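Phenylalanine ammonia-lyase (Rhodosporidium toruloides, PDB 1Y2M) catalyses the non-oxidative deamination of L-phenylalanine and L-tyrosine, releasing ammonium and giving trans-cinnamic and p-coumaric acid. Local coordinates at the interface of chains A and B. Numbering follows the deposited sequence. Chains: chain A/B, Phenylalanine ammonia-lyase.

The interface of chains A and B. Residues chain A 309-310, 315, 360, 366; chain B 397, 409-410.
A two-fold subunit interface of the homotetramer, at which A:Gln360 and A:Arg366 close around the B:His409-B:Gly410 loop, joins two chains and also helps to build active sites, an arrangement typical of the PAL/histidase family. A:Gln360, A:Arg366 and B:Asn397, all likely to contact cinnamate, come together here from both subunits, so the contacts that join the subunits probably also shape the substrate pocket. A:Arg366 leaves the 363-366 helix with CG anti to the backbone N (chi1 178°), and its chain bends at chi3, which brings NH1, at the tip of the guanidinium, to the B:Gly410 carbonyl. NH1 donates to the carbonyl O of B:Gly410 at 2.9 Å, approaching the oxygen almost end-on to the carbonyl, although this oxygen sits 20° out of the guanidinium plane. The aliphatic stem passes loosely by the same glycine, A:Arg366 CG lying 4.0 Å from B:Gly410 CA. An alanine in place of A:Arg366 would probably leave the B:Gly410 carbonyl without its donor from chain A and open a modest gap beside the glycine. Behind this first shell, the side-chain amide of B:Asn397 steadies the glycine, its OD1 accepting the B:Gly410 N-H at 2.8 Å. From another side, the A:Leu315 methyl CD1 touches B:Gly410 CA at 3.6 Å. A:Gln360 passes obliquely over B:His409, amide and imidazole planes 21° apart, and the stems make the contact, A:Gln360 CG meeting B:His409 CB at 3.5 Å. The A:Gln360 chain, bent at chi2, directs OE1 towards the 3-10 helix 308-311. There an ordered water links the subunits, lying 2.8 Å from both A:Ser310 OG and A:Gln360 OE1 and 2.7 Å from the backbone O of B:His409.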
loop_
_atom_site.group_PDB
_atom_site.type_symbol
_atom_site.label_atom_id
_atom_site.label_comp_id
_atom_site.label_asym_id
_atom_site.label_seq_id
_atom_site.Cartn_x
_atom_site.Cartn_y
_atom_site.Cartn_z
ATOM N N GLY A 309 -0.341 14.383 -34.554
ATOM C CA GLY A 309 0.386 13.271 -35.137
ATOM C C GLY A 309 0.615 12.100 -34.200
ATOM O O GLY A 309 0.848 10.940 -34.639
ATOM N N SER A 310 0.532 12.357 -32.907
ATOM C CA SER A 310 0.753 11.273 -31.898
ATOM C C SER A 310 -0.322 10.204 -32.027
ATOM O O SER A 310 -0.127 9.081 -31.542
ATOM C CB SER A 310 0.722 11.796 -30.452
ATOM O OG SER A 310 1.590 12.904 -30.236
ATOM N N LEU A 315 0.984 4.673 -35.786
ATOM C CA LEU A 315 1.629 4.609 -34.478
ATOM C C LEU A 315 0.888 3.671 -33.537
ATOM O O LEU A 315 1.284 3.506 -32.386
ATOM C CB LEU A 315 1.691 6.018 -33.891
ATOM C CG LEU A 315 2.806 6.881 -34.517
ATOM C CD1 LEU A 315 2.682 8.252 -33.901
ATOM C CD2 LEU A 315 4.255 6.339 -34.364
ATOM N N GLN A 360 9.092 17.816 -29.953
ATOM C CA GLN A 360 7.968 16.913 -29.863
ATOM C C GLN A 360 7.250 17.024 -28.524
ATOM O O GLN A 360 7.845 17.386 -27.508
ATOM C CB GLN A 360 8.421 15.480 -30.137
ATOM C CG GLN A 360 7.378 14.617 -30.841
ATOM C CD GLN A 360 6.262 15.437 -31.470
ATOM O OE1 GLN A 360 5.145 15.481 -30.947
ATOM N NE2 GLN A 360 6.586 16.139 -32.582
ATOM N N ARG A 366 1.798 12.770 -25.739
ATOM C CA ARG A 366 2.296 11.892 -26.784
ATOM C C ARG A 366 2.124 10.377 -26.450
ATOM O O ARG A 366 2.022 9.566 -27.370
ATOM C CB ARG A 366 3.739 12.239 -27.155
ATOM C CG ARG A 366 4.328 11.362 -28.177
ATOM C CD ARG A 366 5.512 12.005 -28.864
ATOM N NE ARG A 366 6.505 12.560 -27.963
ATOM C CZ ARG A 366 7.662 11.978 -27.668
ATOM N NH1 ARG A 366 8.018 10.820 -28.217
ATOM N NH2 ARG A 366 8.530 12.613 -26.889
ATOM N N ASN B 397 11.181 4.465 -31.410
ATOM C CA ASN B 397 10.641 5.752 -31.846
ATOM C C ASN B 397 11.812 6.614 -32.333
ATOM O O ASN B 397 12.907 6.452 -31.821
ATOM C CB ASN B 397 9.981 6.471 -30.651
ATOM C CG ASN B 397 9.161 7.642 -31.064
ATOM O OD1 ASN B 397 8.120 7.467 -31.674
ATOM N ND2 ASN B 397 9.642 8.853 -30.779
ATOM N N HIS B 409 6.233 10.424 -34.828
ATOM C CA HIS B 409 6.710 10.620 -33.469
ATOM C C HIS B 409 5.612 10.194 -32.506
ATOM O O HIS B 409 4.591 10.837 -32.436
ATOM C CB HIS B 409 7.135 12.068 -33.285
ATOM C CG HIS B 409 8.261 12.436 -34.186
ATOM N ND1 HIS B 409 9.577 12.262 -33.824
ATOM C CD2 HIS B 409 8.276 12.885 -35.464
ATOM C CE1 HIS B 409 10.359 12.620 -34.826
ATOM N NE2 HIS B 409 9.596 12.996 -35.834
ATOM N N GLY B 410 5.819 9.068 -31.826
ATOM C CA GLY B 410 4.799 8.477 -30.977
ATOM C C GLY B 410 5.332 8.075 -29.621
ATOM O O GLY B 410 6.299 8.663 -29.139
HETATM O O HOH W 1 3.713 13.337 -31.935
#